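Local coordinates for protein deoxyribodipyrimidine photo-lyase (Oryza sativa Japonica Group, PDB 3UMV) that uses near-UV and visible light with its FAD cofactor to split cyclobutane pyrimidine dimers in UV-damaged DNA back into two pyrimidines, at residues A413-D422 and G433-C442; R272-G283 and G389-M397. All blocks are in the same frame, centred on the assembly; numbering follows the deposited sequence.

Interaction 1 (A413-D422 and G433-C442); sequences ALSTAIYLND and GYVGCMWSIC. With FAD (flavin-adenine dinucleotide), chain I.
A first torsion of -171° carries CG of Leu-414 away from its own backbone N and brings the end of the side chain into the seam between two roughly antiparallel helices of the helical FAD-binding domain of the photolyase fold; in Cys-437 one of -68° lays SG against CB of Ala-417, 3.7 Å away. The axes of the two segments make an angle of 145° and come within 9.6 Å. The small Ala-417 and Cys-437 meet where the backbones are nearest, and larger side chains fill the rest: CD1 of Ile-441 is the other neighbour of the Ala-417 CB, and the branched end of Leu-414 closes over the bent chain of Met-438, CD2 meeting the soft, polarisable SD at 3.6 Å. CG2 of Ile-418 touches CE2 of Tyr-434 at 3.7 Å, and its CD1 reaches the edge of the same ring.

Nearer the flavin the seam gains polar groups. The carboxylate of Asp-422 stands almost perpendicular to the Tyr-434 ring. Asn-421 suits its place because ND2 has two hydrogens: it donates to FAD O4 at 2.9 Å and, less closely, to Asp-422 OD1 at 3.3 Å, which should restrain the rotation of the amide; the same OD1 takes a second donor, the backbone N of Arg-429. Lacking a side chain, Gly-433 can bring its CA within 3.2 Å of FAD N5, and Gly-436 likewise lies against the dimethylbenzene ring. One turn on, Ser-440 OG donates to Gly-436 O at 3.0 Å, from the face of that carbonyl opposite to the one met by Ser-440 N.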
# COMPACT_ATOMS: atom_id res chain seq x y z
N ALA A 413 -3.63 -5.20 -21.76
CA ALA A 413 -3.14 -6.13 -20.73
C ALA A 413 -2.93 -5.40 -19.40
O ALA A 413 -3.38 -5.88 -18.34
CB ALA A 413 -1.82 -6.77 -21.18
N LEU A 414 -2.26 -4.26 -19.46
CA LEU A 414 -1.96 -3.46 -18.27
C LEU A 414 -3.25 -3.05 -17.57
O LEU A 414 -3.38 -3.16 -16.35
CB LEU A 414 -1.14 -2.24 -18.66
CG LEU A 414 -0.52 -1.36 -17.58
CD1 LEU A 414 0.42 -2.18 -16.69
CD2 LEU A 414 0.24 -0.23 -18.27
N SER A 415 -4.22 -2.58 -18.36
CA SER A 415 -5.50 -2.13 -17.81
C SER A 415 -6.24 -3.28 -17.12
O SER A 415 -6.85 -3.11 -16.07
CB SER A 415 -6.37 -1.55 -18.93
OG SER A 415 -7.63 -1.16 -18.43
N THR A 416 -6.19 -4.45 -17.73
CA THR A 416 -6.88 -5.61 -17.17
C THR A 416 -6.22 -6.10 -15.89
O THR A 416 -6.89 -6.39 -14.90
CB THR A 416 -7.04 -6.73 -18.23
OG1 THR A 416 -7.95 -6.28 -19.24
CG2 THR A 416 -7.61 -7.97 -17.60
N ALA A 417 -4.89 -6.18 -15.90
CA ALA A 417 -4.15 -6.60 -14.70
C ALA A 417 -4.45 -5.67 -13.52
O ALA A 417 -4.68 -6.13 -12.40
CB ALA A 417 -2.63 -6.64 -14.99
N ILE A 418 -4.42 -4.36 -13.78
CA ILE A 418 -4.61 -3.37 -12.74
C ILE A 418 -6.03 -3.45 -12.23
O ILE A 418 -6.27 -3.44 -11.03
CB ILE A 418 -4.28 -1.93 -13.27
CG1 ILE A 418 -2.77 -1.77 -13.45
CG2 ILE A 418 -4.82 -0.84 -12.35
CD1 ILE A 418 -2.37 -0.47 -14.15
N TYR A 419 -6.99 -3.58 -13.13
CA TYR A 419 -8.38 -3.70 -12.73
C TYR A 419 -8.59 -4.91 -11.82
O TYR A 419 -9.21 -4.79 -10.77
CB TYR A 419 -9.29 -3.79 -13.97
CG TYR A 419 -10.66 -4.38 -13.70
CD1 TYR A 419 -11.68 -3.63 -13.16
CD2 TYR A 419 -10.91 -5.72 -13.99
CE1 TYR A 419 -12.93 -4.19 -12.91
CE2 TYR A 419 -12.15 -6.29 -13.76
CZ TYR A 419 -13.15 -5.52 -13.21
OH TYR A 419 -14.38 -6.10 -12.98
N LEU A 420 -8.07 -6.07 -12.21
CA LEU A 420 -8.23 -7.28 -11.42
C LEU A 420 -7.52 -7.19 -10.07
O LEU A 420 -8.08 -7.56 -9.04
CB LEU A 420 -7.73 -8.50 -12.19
CG LEU A 420 -8.64 -8.83 -13.38
CD1 LEU A 420 -8.04 -9.94 -14.22
CD2 LEU A 420 -10.04 -9.19 -12.89
N ASN A 421 -6.29 -6.72 -10.10
CA ASN A 421 -5.48 -6.56 -8.90
C ASN A 421 -6.18 -5.64 -7.88
O ASN A 421 -6.30 -5.96 -6.70
CB ASN A 421 -4.11 -6.00 -9.30
CG ASN A 421 -3.17 -5.84 -8.13
OD1 ASN A 421 -2.39 -6.75 -7.82
ND2 ASN A 421 -3.22 -4.68 -7.47
N ASP A 422 -6.65 -4.50 -8.36
CA ASP A 422 -7.33 -3.54 -7.50
C ASP A 422 -8.70 -4.04 -7.02
O ASP A 422 -9.13 -3.69 -5.93
CB ASP A 422 -7.45 -2.20 -8.22
CG ASP A 422 -6.11 -1.46 -8.31
OD1 ASP A 422 -5.05 -2.01 -7.91
OD2 ASP A 422 -6.13 -0.30 -8.75
N GLY A 433 1.15 -2.18 -6.42
CA GLY A 433 0.29 -2.88 -7.36
C GLY A 433 0.48 -2.37 -8.78
O GLY A 433 0.63 -3.16 -9.72
N TYR A 434 0.47 -1.06 -8.94
CA TYR A 434 0.74 -0.46 -10.23
C TYR A 434 2.11 -0.87 -10.70
O TYR A 434 2.30 -1.29 -11.85
CB TYR A 434 0.65 1.06 -10.16
CG TYR A 434 -0.75 1.55 -9.84
CD1 TYR A 434 -1.05 2.11 -8.62
CD2 TYR A 434 -1.77 1.45 -10.78
CE1 TYR A 434 -2.32 2.55 -8.32
CE2 TYR A 434 -3.04 1.90 -10.51
CZ TYR A 434 -3.31 2.46 -9.28
OH TYR A 434 -4.58 2.92 -9.02
N VAL A 435 3.09 -0.79 -9.80
CA VAL A 435 4.46 -1.11 -10.16
C VAL A 435 4.66 -2.61 -10.47
O VAL A 435 5.39 -2.94 -11.39
CB VAL A 435 5.50 -0.55 -9.15
CG1 VAL A 435 6.93 -1.09 -9.42
CG2 VAL A 435 5.51 0.98 -9.28
N GLY A 436 3.99 -3.49 -9.73
CA GLY A 436 4.03 -4.92 -10.01
C GLY A 436 3.51 -5.25 -11.40
O GLY A 436 4.13 -6.01 -12.15
N CYS A 437 2.37 -4.66 -11.76
CA CYS A 437 1.79 -4.86 -13.09
C CYS A 437 2.72 -4.30 -14.16
O CYS A 437 2.93 -4.94 -15.21
CB CYS A 437 0.40 -4.22 -13.17
SG CYS A 437 -0.83 -5.06 -12.14
N MET A 438 3.28 -3.11 -13.90
CA MET A 438 4.23 -2.50 -14.82
C MET A 438 5.52 -3.32 -14.94
O MET A 438 6.11 -3.39 -16.02
CB MET A 438 4.54 -1.06 -14.43
CG MET A 438 3.37 -0.12 -14.58
SD MET A 438 3.11 0.44 -16.29
CE MET A 438 4.43 1.66 -16.45
N TRP A 439 5.98 -3.91 -13.85
CA TRP A 439 7.18 -4.75 -13.94
C TRP A 439 6.90 -5.92 -14.89
O TRP A 439 7.71 -6.26 -15.75
CB TRP A 439 7.58 -5.27 -12.56
CG TRP A 439 8.81 -6.15 -12.55
CD1 TRP A 439 10.10 -5.75 -12.31
CD2 TRP A 439 8.85 -7.57 -12.75
NE1 TRP A 439 10.94 -6.84 -12.38
CE2 TRP A 439 10.20 -7.96 -12.64
CE3 TRP A 439 7.89 -8.54 -13.03
CZ2 TRP A 439 10.61 -9.28 -12.80
CZ3 TRP A 439 8.30 -9.86 -13.18
CH2 TRP A 439 9.64 -10.21 -13.07
N SER A 440 5.73 -6.52 -14.72
CA SER A 440 5.39 -7.75 -15.43
C SER A 440 5.15 -7.50 -16.91
O SER A 440 5.64 -8.25 -17.76
CB SER A 440 4.12 -8.35 -14.81
OG SER A 440 4.37 -8.65 -13.45
N ILE A 441 4.42 -6.45 -17.21
CA ILE A 441 3.86 -6.26 -18.54
C ILE A 441 4.74 -5.32 -19.38
O ILE A 441 4.83 -5.48 -20.59
CB ILE A 441 2.39 -5.79 -18.44
CG1 ILE A 441 1.55 -6.93 -17.87
CG2 ILE A 441 1.83 -5.31 -19.79
CD1 ILE A 441 0.12 -6.57 -17.57
N CYS A 442 5.44 -4.40 -18.72
CA CYS A 442 6.20 -3.33 -19.38
C CYS A 442 7.67 -3.30 -18.97
O CYS A 442 8.38 -2.36 -19.29
CB CYS A 442 5.59 -1.96 -19.08
SG CYS A 442 3.90 -1.84 -19.59
PA FAD I . 6.72 -10.76 1.45
O1A FAD I . 7.52 -11.61 0.51
O2A FAD I . 6.69 -11.26 2.87
O5B FAD I . 7.28 -9.26 1.38
C5B FAD I . 7.27 -8.40 2.50
C4B FAD I . 6.96 -6.97 2.05
O4B FAD I . 7.90 -6.50 1.09
C3B FAD I . 5.62 -6.88 1.34
O3B FAD I . 4.56 -6.77 2.26
C2B FAD I . 5.80 -5.61 0.55
O2B FAD I . 5.68 -4.50 1.41
C1B FAD I . 7.24 -5.70 0.13
N9A FAD I . 7.36 -6.31 -1.21
C8A FAD I . 7.57 -7.63 -1.52
N7A FAD I . 7.63 -7.73 -2.86
C5A FAD I . 7.44 -6.50 -3.41
C6A FAD I . 7.41 -6.00 -4.72
N6A FAD I . 7.67 -6.77 -5.78
N1A FAD I . 7.20 -4.66 -4.94
C2A FAD I . 7.05 -3.80 -3.87
N3A FAD I . 7.08 -4.29 -2.59
C4A FAD I . 7.29 -5.61 -2.37
N1 FAD I . 2.18 -5.51 -3.64
C2 FAD I . 1.27 -4.81 -2.90
O2 FAD I . 1.61 -4.46 -1.77
N3 FAD I . 0.02 -4.51 -3.41
C4 FAD I . -0.33 -4.92 -4.69
O4 FAD I . -1.44 -4.65 -5.15
C4X FAD I . 0.61 -5.61 -5.44
N5 FAD I . 0.32 -6.06 -6.71
C5X FAD I . 1.27 -6.73 -7.45
C6 FAD I . 0.98 -7.15 -8.76
C7 FAD I . 1.94 -7.83 -9.51
C7M FAD I . 1.60 -8.26 -10.91
C8 FAD I . 3.19 -8.10 -8.94
C8M FAD I . 4.26 -8.83 -9.70
C9 FAD I . 3.46 -7.69 -7.65
C9A FAD I . 2.52 -7.00 -6.91
N10 FAD I . 2.80 -6.60 -5.62
C10 FAD I . 1.85 -5.91 -4.91
C1' FAD I . 4.14 -6.88 -4.97
C2' FAD I . 4.20 -8.23 -4.18
O2' FAD I . 3.70 -9.36 -4.90
C3' FAD I . 3.49 -8.19 -2.82
O3' FAD I . 3.93 -7.07 -2.10
C4' FAD I . 3.74 -9.44 -1.96
O4' FAD I . 3.30 -10.59 -2.66
C5' FAD I . 2.99 -9.26 -0.64
O5' FAD I . 2.91 -10.42 0.15
P FAD I . 3.75 -10.51 1.51
O1P FAD I . 3.52 -9.28 2.37
O2P FAD I . 3.42 -11.79 2.22
O3P FAD I . 5.22 -10.58 0.84

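Interaction 2 (R272-G283 and G389-M397). With FAD (flavin-adenine dinucleotide), chain I; URE (urea), chain J; EDO (1,2-ethanediol), chain C.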
# COMPACT_ATOMS: atom_id res chain seq x y z
N ARG A 272 10.32 -18.09 -0.36
CA ARG A 272 9.42 -17.02 -0.79
C ARG A 272 8.98 -17.14 -2.25
O ARG A 272 7.94 -16.61 -2.63
CB ARG A 272 10.04 -15.65 -0.55
CG ARG A 272 11.23 -15.35 -1.42
CD ARG A 272 11.73 -13.94 -1.15
NE ARG A 272 12.62 -13.48 -2.21
CZ ARG A 272 12.22 -12.81 -3.28
NH1 ARG A 272 10.94 -12.50 -3.44
NH2 ARG A 272 13.11 -12.44 -4.20
N ASN A 273 9.77 -17.82 -3.07
CA ASN A 273 9.39 -18.00 -4.47
C ASN A 273 8.59 -19.27 -4.74
O ASN A 273 8.31 -19.59 -5.90
CB ASN A 273 10.63 -17.94 -5.37
CG ASN A 273 11.27 -16.57 -5.38
OD1 ASN A 273 10.61 -15.57 -5.66
ND2 ASN A 273 12.56 -16.50 -5.05
N ASP A 274 8.20 -19.98 -3.68
CA ASP A 274 7.52 -21.27 -3.82
C ASP A 274 6.04 -21.17 -3.43
O ASP A 274 5.71 -21.12 -2.24
CB ASP A 274 8.23 -22.30 -2.94
CG ASP A 274 7.69 -23.70 -3.13
OD1 ASP A 274 6.62 -23.87 -3.75
OD2 ASP A 274 8.35 -24.65 -2.65
N PRO A 275 5.14 -21.14 -4.42
CA PRO A 275 3.72 -20.92 -4.09
C PRO A 275 3.08 -22.05 -3.30
O PRO A 275 1.97 -21.87 -2.78
CB PRO A 275 3.06 -20.78 -5.46
CG PRO A 275 4.18 -20.28 -6.34
CD PRO A 275 5.38 -21.02 -5.86
N THR A 276 3.75 -23.19 -3.19
CA THR A 276 3.25 -24.30 -2.39
C THR A 276 3.65 -24.16 -0.92
O THR A 276 3.39 -25.05 -0.11
CB THR A 276 3.73 -25.68 -2.91
OG1 THR A 276 5.14 -25.81 -2.71
CG2 THR A 276 3.40 -25.85 -4.39
N LYS A 277 4.31 -23.04 -0.60
CA LYS A 277 4.63 -22.71 0.79
C LYS A 277 4.00 -21.37 1.15
O LYS A 277 4.70 -20.37 1.31
CB LYS A 277 6.15 -22.68 1.00
CG LYS A 277 6.79 -24.03 0.71
CD LYS A 277 8.29 -24.02 0.88
CE LYS A 277 8.87 -25.36 0.42
NZ LYS A 277 10.31 -25.51 0.77
N PRO A 278 2.67 -21.35 1.23
CA PRO A 278 1.92 -20.10 1.46
C PRO A 278 2.34 -19.39 2.74
O PRO A 278 2.31 -18.17 2.80
CB PRO A 278 0.46 -20.56 1.53
CG PRO A 278 0.50 -22.06 1.71
CD PRO A 278 1.78 -22.52 1.10
N ARG A 279 2.75 -20.16 3.75
CA ARG A 279 3.07 -19.62 5.06
C ARG A 279 4.48 -19.04 5.16
O ARG A 279 4.84 -18.46 6.18
CB ARG A 279 2.89 -20.70 6.13
CG ARG A 279 1.45 -21.13 6.37
CD ARG A 279 1.37 -22.21 7.44
NE ARG A 279 1.98 -21.80 8.70
CZ ARG A 279 3.19 -22.17 9.10
NH1 ARG A 279 3.66 -21.75 10.27
NH2 ARG A 279 3.94 -22.95 8.34
N ALA A 280 5.27 -19.18 4.11
CA ALA A 280 6.64 -18.67 4.13
C ALA A 280 6.69 -17.15 3.94
O ALA A 280 7.62 -16.51 4.40
CB ALA A 280 7.49 -19.36 3.07
N LEU A 281 5.70 -16.60 3.24
CA LEU A 281 5.61 -15.16 3.07
C LEU A 281 5.22 -14.50 4.39
O LEU A 281 4.57 -15.12 5.23
CB LEU A 281 4.58 -14.81 1.99
CG LEU A 281 4.87 -15.48 0.65
CD1 LEU A 281 3.88 -15.01 -0.41
CD2 LEU A 281 6.29 -15.17 0.21
N SER A 282 5.60 -13.24 4.58
CA SER A 282 5.32 -12.56 5.85
C SER A 282 3.82 -12.37 6.11
O SER A 282 3.40 -12.36 7.26
CB SER A 282 6.05 -11.21 5.94
OG SER A 282 5.41 -10.22 5.13
N GLY A 283 3.03 -12.20 5.06
CA GLY A 283 1.62 -11.89 5.21
C GLY A 283 1.41 -10.46 5.71
O GLY A 283 0.37 -10.12 6.28
N GLY A 389 -7.89 -13.45 -1.64
CA GLY A 389 -7.59 -12.03 -1.54
C GLY A 389 -6.11 -11.67 -1.48
O GLY A 389 -5.74 -10.51 -1.27
N LYS A 390 -5.23 -12.65 -1.68
CA LYS A 390 -3.81 -12.36 -1.69
C LYS A 390 -3.13 -13.45 -2.52
O LYS A 390 -2.94 -14.57 -2.05
CB LYS A 390 -3.25 -12.31 -0.26
CG LYS A 390 -1.78 -11.90 -0.16
CD LYS A 390 -1.31 -11.79 1.30
CE LYS A 390 0.18 -11.50 1.42
NZ LYS A 390 1.05 -12.66 0.99
N MET A 391 -2.81 -13.12 -3.76
CA MET A 391 -2.17 -14.09 -4.65
C MET A 391 -0.71 -14.20 -4.27
O MET A 391 -0.10 -13.20 -3.90
CB MET A 391 -2.27 -13.64 -6.10
CG MET A 391 -1.71 -14.64 -7.10
SD MET A 391 -1.59 -13.99 -8.78
CE MET A 391 -3.24 -13.34 -9.01
N HIS A 392 -0.15 -15.40 -4.34
CA HIS A 392 1.23 -15.60 -3.98
C HIS A 392 2.16 -14.73 -4.83
O HIS A 392 2.00 -14.64 -6.06
CB HIS A 392 1.63 -17.07 -4.14
CG HIS A 392 3.03 -17.34 -3.73
ND1 HIS A 392 3.37 -17.76 -2.46
CD2 HIS A 392 4.20 -17.21 -4.41
CE1 HIS A 392 4.68 -17.89 -2.38
NE2 HIS A 392 5.20 -17.58 -3.54
N GLY A 393 3.12 -14.09 -4.18
CA GLY A 393 3.98 -13.11 -4.83
C GLY A 393 4.65 -13.59 -6.10
O GLY A 393 4.77 -12.86 -7.09
N PHE A 394 5.12 -14.84 -6.09
CA PHE A 394 5.74 -15.37 -7.29
C PHE A 394 4.68 -15.52 -8.38
O PHE A 394 4.92 -15.18 -9.54
CB PHE A 394 6.44 -16.70 -7.03
CG PHE A 394 7.15 -17.23 -8.24
CD1 PHE A 394 8.47 -16.89 -8.49
CD2 PHE A 394 6.48 -18.03 -9.15
CE1 PHE A 394 9.12 -17.36 -9.61
CE2 PHE A 394 7.13 -18.51 -10.28
CZ PHE A 394 8.45 -18.17 -10.50
N MET A 395 3.50 -16.01 -8.01
CA MET A 395 2.43 -16.19 -8.99
C MET A 395 1.93 -14.86 -9.60
O MET A 395 1.46 -14.85 -10.73
CB MET A 395 1.25 -17.01 -8.44
CG MET A 395 1.54 -18.52 -8.26
SD MET A 395 2.49 -19.25 -9.61
CE MET A 395 1.39 -18.97 -10.99
N ARG A 396 2.05 -13.73 -8.87
CA ARG A 396 1.64 -12.44 -9.44
C ARG A 396 2.41 -12.08 -10.72
O ARG A 396 1.83 -11.54 -11.68
CB ARG A 396 1.75 -11.30 -8.41
CG ARG A 396 0.80 -11.46 -7.25
CD ARG A 396 0.70 -10.18 -6.44
NE ARG A 396 0.28 -10.46 -5.07
CZ ARG A 396 -0.33 -9.59 -4.28
NH1 ARG A 396 -0.64 -8.39 -4.73
NH2 ARG A 396 -0.66 -9.93 -3.03
N MET A 397 3.71 -12.42 -10.74
CA MET A 397 4.54 -12.18 -11.93
C MET A 397 4.06 -13.02 -13.12
O MET A 397 3.85 -12.50 -14.22
CB MET A 397 6.01 -12.48 -11.63
CG MET A 397 6.59 -11.61 -10.55
SD MET A 397 8.35 -11.96 -10.24
CE MET A 397 8.20 -13.34 -9.14
PA FAD I . 6.72 -10.76 1.45
O1A FAD I . 7.52 -11.61 0.51
O2A FAD I . 6.69 -11.26 2.87
O5B FAD I . 7.28 -9.26 1.38
C5B FAD I . 7.27 -8.40 2.50
C4B FAD I . 6.96 -6.97 2.05
O4B FAD I . 7.90 -6.50 1.09
C3B FAD I . 5.62 -6.88 1.34
O3B FAD I . 4.56 -6.77 2.26
C2B FAD I . 5.80 -5.61 0.55
O2B FAD I . 5.68 -4.50 1.41
C1B FAD I . 7.24 -5.70 0.13
N9A FAD I . 7.36 -6.31 -1.21
C8A FAD I . 7.57 -7.63 -1.52
N7A FAD I . 7.63 -7.73 -2.86
C5A FAD I . 7.44 -6.50 -3.41
C6A FAD I . 7.41 -6.00 -4.72
N6A FAD I . 7.67 -6.77 -5.78
N1A FAD I . 7.20 -4.66 -4.94
C2A FAD I . 7.05 -3.80 -3.87
N3A FAD I . 7.08 -4.29 -2.59
C4A FAD I . 7.29 -5.61 -2.37
N1 FAD I . 2.18 -5.51 -3.64
C2 FAD I . 1.27 -4.81 -2.90
O2 FAD I . 1.61 -4.46 -1.77
N3 FAD I . 0.02 -4.51 -3.41
C4 FAD I . -0.33 -4.92 -4.69
O4 FAD I . -1.44 -4.65 -5.15
C4X FAD I . 0.61 -5.61 -5.44
N5 FAD I . 0.32 -6.06 -6.71
C5X FAD I . 1.27 -6.73 -7.45
C6 FAD I . 0.98 -7.15 -8.76
C7 FAD I . 1.94 -7.83 -9.51
C7M FAD I . 1.60 -8.26 -10.91
C8 FAD I . 3.19 -8.10 -8.94
C8M FAD I . 4.26 -8.83 -9.70
C9 FAD I . 3.46 -7.69 -7.65
C9A FAD I . 2.52 -7.00 -6.91
N10 FAD I . 2.80 -6.60 -5.62
C10 FAD I . 1.85 -5.91 -4.91
C1' FAD I . 4.14 -6.88 -4.97
C2' FAD I . 4.20 -8.23 -4.18
O2' FAD I . 3.70 -9.36 -4.90
C3' FAD I . 3.49 -8.19 -2.82
O3' FAD I . 3.93 -7.07 -2.10
C4' FAD I . 3.74 -9.44 -1.96
O4' FAD I . 3.30 -10.59 -2.66
C5' FAD I . 2.99 -9.26 -0.64
O5' FAD I . 2.91 -10.42 0.15
P FAD I . 3.75 -10.51 1.51
O1P FAD I . 3.52 -9.28 2.37
O2P FAD I . 3.42 -11.79 2.22
O3P FAD I . 5.22 -10.58 0.84
C URE J . -0.15 -16.29 -0.15
O URE J . -0.90 -16.28 -1.13
N1 URE J . 0.58 -17.34 0.13
N2 URE J . -0.20 -15.29 0.70
C1 EDO C . -1.74 -15.32 3.90
O1 EDO C . -1.90 -15.41 2.54
C2 EDO C . -0.74 -14.50 4.37
O2 EDO C . 0.34 -14.30 3.55
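The imidazole of His-392 lies flat beneath Pro-275, whose CA stands 3.5 Å above the ring centroid and only 5° from the ring normal, a CH-pi contact. The loop 272-283 and the residues leading into helix 393-405 form the diphosphate-binding part of the FAD pocket of the photolyase fold. A first torsion of -178° extends His-392 into the loop, where NE2 gives a weak, bent hydrogen bond to Arg-272 O (3.0 Å, 128°). This is the tight part of the contact. ND1 is buried without a polar partner, CD1 of Leu-281 lying 3.5 Å from it. A type I turn from Asp-274 to Lys-277, reinforced by an Asx turn in which Asp-274 OD1 accepts from Thr-276 N, presents the rigid ring of Pro-275; its CG also meets CG of Met-395 at 3.7 Å. Asn-273 O comes obliquely to the ring of Phe-394, 3.5 Å from CG.

Beyond Leu-281 direct contact between the segments is looser, and bound molecules fill in. Lys-390, its chain extended until a bend at the last torsion, bonds through NZ to FAD O2P (2.8 Å) and O5', fitting for a long cation beside a diphosphate. Gly-283 N also donates to O2P, while N and OG of Ser-282 both grip O2A; all three are established FAD-binding residues. Urea N1 donates to Pro-278 O at 3.3 Å and meets the His-392 ring edge; an ethanediol, probably from the crystallisation liquor, bonds Lys-390 NZ through O2. Towards solvent, Lys-277 leads away to a salt bridge with Asp-271.

Other helices close the packed end: Pro-275 and Met-395 rest on Tyr-475 of helix 472-489, Phe-394 on helix 463-469, Met-395 also on Leu-377 of helix 376-388.

Interactions 1 and 2, their centres 17 Å apart, meet on one FAD: interaction 1 borders the flavin, whereas both segments of interaction 2 bind the diphosphate and its Arg-396 also reaches the flavin. Helix 393-405 joins them. From it Arg-396 places NH1 3.1 Å from FAD C4X, across the isoalloxazine from Gly-433, so the ring system is sandwiched between the two contacts; Asn-421 OD1 is 3.9 Å from the same NH1. Further along, Met-397 SD packs 3.6 Å from CH2 of Trp-439. The same helix carries Trp-399, predicted to relay electrons through a tryptophanyl radical, whose side chain comes within about 4 Å (nearest atoms) of that of Ala-417.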